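PDB 3K85: D-glycero-D-manno-heptose 1-phosphate kinase from Bacteroides thetaiotaomicron, which probably transfers phosphate from ATP to a sugar, likely D-glycero-D-manno-heptose 1-phosphate. Local coordinates for residues L80-L94 with V120-P134. Residues are numbered along the deposited sequence; the frame is centred on the assembly and turned at random.
Sequences LIKGVYNRIIRDYRL and VVCILKAFIEWLSLP
V84 is the knob of this helix pair: its side chain drops into a hole formed by V120, I123, L124 and F127. CG1, placed anti to the backbone N (chi1 179°), does most of the touching, reaching F127 CD2 at 3.6 Å and I123 CG2 at 3.7 Å, while CG2 also lies on I123 CG2, with V120 CG1 slightly farther off. About a turn before V84, I81 CG1 meets CD1 of the same I123, the two side chains crossing nearly at right angles, and L80 meets V120 in the same crosswise manner. On the flank, the F127 ring brings CZ up to the edge of the Y85 ring, near that ring's plane, 3.9 Å from Y85 CD1; the Y85 hydroxyl itself is held elsewhere, by M69 O and K97 N. Further along, I88 splits its branches: CD1 touches both L124 CD2 and L133 CD1, and CG2 rests on L131 CD1 at 3.8 Å. Past the helix ends the two segments still meet. L133 CD2 sits almost squarely over one face of the Y92 ring, a CH-pi contact 3.9 Å from the centroid, and P134 CD approaches Y92 CE1. Without the ring, as with an alanine at Y92, L133 CD2 is likely to lose its aromatic platform and a gap to open beside P134. No hydrogen bond joins the segments. Segments 80-91 and 120-131 run in the same general direction, their axes crossing at -41° with a closest approach of 9.7 Å, and both helices close in Schellman motifs. This is a helix pair with one knob-into-hole contact, at V84, in the N-terminal domain of a GHMP kinase, where helix 115-131 also lies against strands 4-15 and 39-47.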
loop_
_atom_site.group_PDB
_atom_site.type_symbol
_atom_site.label_atom_id
_atom_site.label_comp_id
_atom_site.label_asym_id
_atom_site.label_seq_id
_atom_site.Cartn_x
_atom_site.Cartn_y
_atom_site.Cartn_z
ATOM N N LEU A 80 -1.533 0.188 32.223
ATOM C CA LEU A 80 -0.942 -0.089 30.919
ATOM C C LEU A 80 0.495 -0.581 31.012
ATOM O O LEU A 80 0.851 -1.594 30.410
ATOM C CB LEU A 80 -1.016 1.161 30.053
ATOM C CG LEU A 80 -2.273 1.333 29.196
ATOM C CD1 LEU A 80 -3.482 0.776 29.886
ATOM C CD2 LEU A 80 -2.448 2.798 28.881
ATOM N N ILE A 81 1.323 0.131 31.766
ATOM C CA ILE A 81 2.718 -0.258 31.939
ATOM C C ILE A 81 2.805 -1.598 32.666
ATOM O O ILE A 81 3.569 -2.493 32.284
ATOM C CB ILE A 81 3.478 0.789 32.761
ATOM C CG1 ILE A 81 3.655 2.060 31.932
ATOM C CG2 ILE A 81 4.815 0.229 33.228
ATOM C CD1 ILE A 81 4.405 3.149 32.666
ATOM N N LYS A 82 2.025 -1.725 33.732
ATOM C CA LYS A 82 2.007 -2.953 34.513
ATOM C C LYS A 82 1.509 -4.125 33.660
ATOM O O LYS A 82 2.085 -5.213 33.687
ATOM C CB LYS A 82 1.138 -2.745 35.757
ATOM C CG LYS A 82 1.756 -1.742 36.734
ATOM C CD LYS A 82 0.811 -1.367 37.865
ATOM C CE LYS A 82 1.477 -0.394 38.827
ATOM N NZ LYS A 82 0.538 0.040 39.894
ATOM N N GLY A 83 0.445 -3.896 32.895
ATOM C CA GLY A 83 -0.067 -4.948 32.030
ATOM C C GLY A 83 0.997 -5.451 31.049
ATOM O O GLY A 83 1.227 -6.659 30.915
ATOM N N VAL A 84 1.662 -4.524 30.366
ATOM C CA VAL A 84 2.687 -4.901 29.408
ATOM C C VAL A 84 3.828 -5.609 30.101
ATOM O O VAL A 84 4.237 -6.693 29.689
ATOM C CB VAL A 84 3.239 -3.675 28.664
ATOM C CG1 VAL A 84 4.326 -4.111 27.693
ATOM C CG2 VAL A 84 2.111 -2.969 27.922
ATOM N N TYR A 85 4.352 -4.995 31.154
ATOM C CA TYR A 85 5.449 -5.598 31.891
ATOM C C TYR A 85 5.113 -7.018 32.368
ATOM O O TYR A 85 5.944 -7.924 32.274
ATOM C CB TYR A 85 5.812 -4.742 33.100
ATOM C CG TYR A 85 6.849 -5.391 33.973
ATOM C CD1 TYR A 85 8.178 -5.448 33.571
ATOM C CD2 TYR A 85 6.494 -6.015 35.174
ATOM C CE1 TYR A 85 9.132 -6.112 34.332
ATOM C CE2 TYR A 85 7.443 -6.684 35.945
ATOM C CZ TYR A 85 8.756 -6.731 35.516
ATOM O OH TYR A 85 9.704 -7.421 36.238
ATOM N N ASN A 86 3.902 -7.219 32.883
ATOM C CA ASN A 86 3.522 -8.546 33.373
ATOM C C ASN A 86 3.469 -9.570 32.237
ATOM O O ASN A 86 4.077 -10.655 32.319
ATOM C CB ASN A 86 2.168 -8.489 34.098
ATOM C CG ASN A 86 2.244 -7.744 35.430
ATOM O OD1 ASN A 86 3.294 -7.698 36.072
ATOM N ND2 ASN A 86 1.125 -7.173 35.852
ATOM N N ARG A 87 2.746 -9.204 31.179
ATOM C CA ARG A 87 2.576 -10.041 30.001
ATOM C C ARG A 87 3.917 -10.474 29.419
ATOM O O ARG A 87 4.077 -11.636 29.048
ATOM C CB ARG A 87 1.782 -9.280 28.937
ATOM C CG ARG A 87 1.118 -10.158 27.886
ATOM C CD ARG A 87 -0.104 -10.872 28.459
ATOM N NE ARG A 87 -1.016 -11.301 27.402
ATOM C CZ ARG A 87 -0.722 -12.249 26.526
ATOM N NH1 ARG A 87 0.453 -12.864 26.603
ATOM N NH2 ARG A 87 -1.582 -12.560 25.563
ATOM N N ILE A 88 4.874 -9.544 29.337
ATOM C CA ILE A 88 6.198 -9.851 28.789
ATOM C C ILE A 88 6.982 -10.758 29.732
ATOM O O ILE A 88 7.732 -11.638 29.288
ATOM C CB ILE A 88 7.058 -8.551 28.506
ATOM C CG1 ILE A 88 6.420 -7.702 27.399
ATOM C CG2 ILE A 88 8.461 -8.937 28.050
ATOM C CD1 ILE A 88 6.229 -8.447 26.092
ATOM N N ILE A 89 6.831 -10.540 31.036
ATOM C CA ILE A 89 7.538 -11.390 32.001
ATOM C C ILE A 89 7.018 -12.820 31.886
ATOM O O ILE A 89 7.801 -13.768 31.929
ATOM C CB ILE A 89 7.350 -10.907 33.468
ATOM C CG1 ILE A 89 8.004 -9.535 33.659
ATOM C CG2 ILE A 89 7.983 -11.918 34.433
ATOM C CD1 ILE A 89 9.515 -9.544 33.498
ATOM N N ARG A 90 5.701 -12.963 31.726
ATOM C CA ARG A 90 5.079 -14.274 31.596
ATOM C C ARG A 90 5.404 -14.966 30.278
ATOM O O ARG A 90 5.991 -16.050 30.262
ATOM C CB ARG A 90 3.558 -14.170 31.717
ATOM C CG ARG A 90 3.070 -13.782 33.086
ATOM C CD ARG A 90 1.689 -14.342 33.302
ATOM N NE ARG A 90 0.721 -13.794 32.365
ATOM C CZ ARG A 90 0.230 -12.562 32.438
ATOM N NH1 ARG A 90 0.623 -11.747 33.415
ATOM N NH2 ARG A 90 -0.659 -12.148 31.543
ATOM N N ASP A 91 5.010 -14.337 29.176
ATOM C CA ASP A 91 5.238 -14.893 27.852
ATOM C C ASP A 91 6.659 -15.331 27.572
ATOM O O ASP A 91 6.882 -16.300 26.853
ATOM C CB ASP A 91 4.792 -13.902 26.782
ATOM C CG ASP A 91 3.297 -13.919 26.579
ATOM O OD1 ASP A 91 2.619 -14.702 27.282
ATOM O OD2 ASP A 91 2.800 -13.158 25.724
ATOM N N TYR A 92 7.629 -14.634 28.139
ATOM C CA TYR A 92 9.009 -15.001 27.898
ATOM C C TYR A 92 9.693 -15.640 29.111
ATOM O O TYR A 92 10.899 -15.920 29.078
ATOM C CB TYR A 92 9.764 -13.767 27.375
ATOM C CG TYR A 92 9.202 -13.332 26.043
ATOM C CD1 TYR A 92 9.552 -14.009 24.870
ATOM C CD2 TYR A 92 8.210 -12.352 25.965
ATOM C CE1 TYR A 92 8.927 -13.734 23.660
ATOM C CE2 TYR A 92 7.574 -12.068 24.759
ATOM C CZ TYR A 92 7.937 -12.768 23.611
ATOM O OH TYR A 92 7.290 -12.544 22.419
ATOM N N ARG A 93 8.907 -15.889 30.163
ATOM C CA ARG A 93 9.401 -16.521 31.390
ATOM C C ARG A 93 10.699 -15.876 31.850
ATOM O O ARG A 93 11.691 -16.560 32.089
ATOM C CB ARG A 93 9.654 -18.007 31.140
ATOM C CG ARG A 93 8.504 -18.771 30.501
ATOM C CD ARG A 93 8.970 -20.185 30.136
ATOM N NE ARG A 93 9.865 -20.728 31.165
ATOM C CZ ARG A 93 10.371 -21.961 31.171
ATOM N NH1 ARG A 93 10.073 -22.813 30.196
ATOM N NH2 ARG A 93 11.186 -22.341 32.154
ATOM N N LEU A 94 10.689 -14.559 31.995
ATOM C CA LEU A 94 11.893 -13.831 32.386
ATOM C C LEU A 94 12.017 -13.557 33.881
ATOM O O LEU A 94 11.014 -13.491 34.594
ATOM C CB LEU A 94 11.943 -12.505 31.626
ATOM C CG LEU A 94 11.678 -12.619 30.121
ATOM C CD1 LEU A 94 11.530 -11.229 29.515
ATOM C CD2 LEU A 94 12.821 -13.394 29.466
ATOM N N VAL A 120 -0.068 1.357 24.587
ATOM C CA VAL A 120 0.274 -0.045 24.852
ATOM C C VAL A 120 1.274 -0.506 23.776
ATOM O O VAL A 120 2.285 -1.140 24.082
ATOM C CB VAL A 120 -0.985 -0.959 24.803
ATOM C CG1 VAL A 120 -0.569 -2.430 24.820
ATOM C CG2 VAL A 120 -1.893 -0.662 25.990
ATOM N N VAL A 121 1.002 -0.167 22.519
ATOM C CA VAL A 121 1.909 -0.532 21.435
ATOM C C VAL A 121 3.274 0.102 21.686
ATOM O O VAL A 121 4.302 -0.559 21.615
ATOM C CB VAL A 121 1.376 -0.050 20.056
ATOM C CG1 VAL A 121 2.412 -0.346 18.940
ATOM C CG2 VAL A 121 0.035 -0.734 19.757
ATOM N N CYS A 122 3.275 1.392 21.992
ATOM C CA CYS A 122 4.515 2.101 22.264
ATOM C C CYS A 122 5.302 1.409 23.372
ATOM O O CYS A 122 6.490 1.137 23.230
ATOM C CB CYS A 122 4.213 3.555 22.665
ATOM S SG CYS A 122 5.696 4.514 22.990
ATOM N N ILE A 123 4.637 1.119 24.486
ATOM C CA ILE A 123 5.315 0.452 25.592
ATOM C C ILE A 123 5.864 -0.892 25.128
ATOM O O ILE A 123 7.010 -1.243 25.437
ATOM C CB ILE A 123 4.367 0.245 26.790
ATOM C CG1 ILE A 123 3.900 1.605 27.316
ATOM C CG2 ILE A 123 5.073 -0.531 27.881
ATOM C CD1 ILE A 123 2.848 1.501 28.394
ATOM N N LEU A 124 5.053 -1.642 24.385
ATOM C CA LEU A 124 5.488 -2.939 23.863
ATOM C C LEU A 124 6.748 -2.771 23.023
ATOM O O LEU A 124 7.718 -3.527 23.152
ATOM C CB LEU A 124 4.381 -3.563 23.010
ATOM C CG LEU A 124 3.510 -4.565 23.769
ATOM C CD1 LEU A 124 2.286 -4.936 22.954
ATOM C CD2 LEU A 124 4.346 -5.796 24.087
ATOM N N LYS A 125 6.729 -1.763 22.159
ATOM C CA LYS A 125 7.871 -1.496 21.309
ATOM C C LYS A 125 9.123 -1.226 22.131
ATOM O O LYS A 125 10.217 -1.683 21.771
ATOM C CB LYS A 125 7.578 -0.326 20.371
ATOM C CG LYS A 125 7.324 -0.750 18.930
ATOM C CD LYS A 125 8.541 -1.500 18.381
ATOM C CE LYS A 125 8.431 -1.748 16.890
ATOM N NZ LYS A 125 7.121 -2.365 16.552
ATOM N N ALA A 126 8.985 -0.500 23.240
ATOM C CA ALA A 126 10.160 -0.228 24.060
ATOM C C ALA A 126 10.684 -1.552 24.597
ATOM O O ALA A 126 11.881 -1.812 24.528
ATOM C CB ALA A 126 9.816 0.709 25.205
ATOM N N PHE A 127 9.790 -2.396 25.116
ATOM C CA PHE A 127 10.208 -3.700 25.636
ATOM C C PHE A 127 10.827 -4.569 24.539
ATOM O O PHE A 127 11.878 -5.190 24.756
ATOM C CB PHE A 127 9.030 -4.437 26.301
ATOM C CG PHE A 127 8.787 -4.021 27.734
ATOM C CD1 PHE A 127 9.635 -4.450 28.753
ATOM C CD2 PHE A 127 7.731 -3.171 28.061
ATOM C CE1 PHE A 127 9.432 -4.038 30.076
ATOM C CE2 PHE A 127 7.525 -2.755 29.372
ATOM C CZ PHE A 127 8.378 -3.191 30.381
ATOM N N ILE A 128 10.198 -4.602 23.366
ATOM C CA ILE A 128 10.728 -5.398 22.256
ATOM C C ILE A 128 12.151 -4.944 21.915
ATOM O O ILE A 128 13.065 -5.763 21.788
ATOM C CB ILE A 128 9.843 -5.258 20.999
ATOM C CG1 ILE A 128 8.440 -5.797 21.296
ATOM C CG2 ILE A 128 10.498 -5.972 19.818
ATOM C CD1 ILE A 128 7.412 -5.513 20.212
ATOM N N GLU A 129 12.331 -3.635 21.766
ATOM C CA GLU A 129 13.644 -3.057 21.470
ATOM C C GLU A 129 14.608 -3.411 22.609
ATOM O O GLU A 129 15.735 -3.862 22.394
ATOM C CB GLU A 129 13.509 -1.534 21.365
ATOM C CG GLU A 129 14.753 -0.811 20.911
ATOM C CD GLU A 129 15.213 -1.259 19.542
ATOM O OE1 GLU A 129 14.353 -1.406 18.643
ATOM O OE2 GLU A 129 16.438 -1.456 19.366
ATOM N N TRP A 130 14.132 -3.189 23.825
ATOM C CA TRP A 130 14.856 -3.460 25.065
ATOM C C TRP A 130 15.329 -4.930 25.144
ATOM O O TRP A 130 16.526 -5.207 25.231
ATOM C CB TRP A 130 13.898 -3.092 26.220
ATOM C CG TRP A 130 14.230 -3.443 27.661
ATOM C CD1 TRP A 130 13.326 -3.555 28.699
ATOM C CD2 TRP A 130 15.517 -3.677 28.233
ATOM N NE1 TRP A 130 13.974 -3.842 29.871
ATOM C CE2 TRP A 130 15.319 -3.922 29.616
ATOM C CE3 TRP A 130 16.817 -3.703 27.721
ATOM C CZ2 TRP A 130 16.380 -4.193 30.485
ATOM C CZ3 TRP A 130 17.874 -3.972 28.587
ATOM C CH2 TRP A 130 17.646 -4.213 29.953
ATOM N N LEU A 131 14.392 -5.870 25.066
ATOM C CA LEU A 131 14.739 -7.286 25.199
ATOM C C LEU A 131 14.861 -8.107 23.903
ATOM O O LEU A 131 14.747 -9.333 23.939
ATOM C CB LEU A 131 13.720 -7.948 26.131
ATOM C CG LEU A 131 13.318 -7.087 27.341
ATOM C CD1 LEU A 131 12.046 -7.623 27.963
ATOM C CD2 LEU A 131 14.440 -7.048 28.346
ATOM N N SER A 132 15.110 -7.442 22.775
ATOM C CA SER A 132 15.237 -8.126 21.484
ATOM C C SER A 132 14.204 -9.240 21.318
ATOM O O SER A 132 14.544 -10.361 20.938
ATOM C CB SER A 132 16.637 -8.719 21.326
ATOM O OG SER A 132 17.630 -7.709 21.376
ATOM N N LEU A 133 12.946 -8.921 21.603
ATOM C CA LEU A 133 11.857 -9.887 21.501
ATOM C C LEU A 133 11.464 -10.176 20.055
ATOM O O LEU A 133 11.441 -9.282 19.215
ATOM C CB LEU A 133 10.632 -9.371 22.262
ATOM C CG LEU A 133 10.860 -8.989 23.728
ATOM C CD1 LEU A 133 9.611 -8.348 24.275
ATOM C CD2 LEU A 133 11.230 -10.222 24.533
ATOM N N PRO A 134 11.135 -11.439 19.751
ATOM C CA PRO A 134 10.740 -11.820 18.391
ATOM C C PRO A 134 9.283 -11.472 18.058
ATOM O O PRO A 134 8.493 -12.356 17.729
ATOM C CB PRO A 134 10.994 -13.320 18.381
ATOM C CG PRO A 134 10.609 -13.712 19.778
ATOM C CD PRO A 134 11.252 -12.628 20.618
#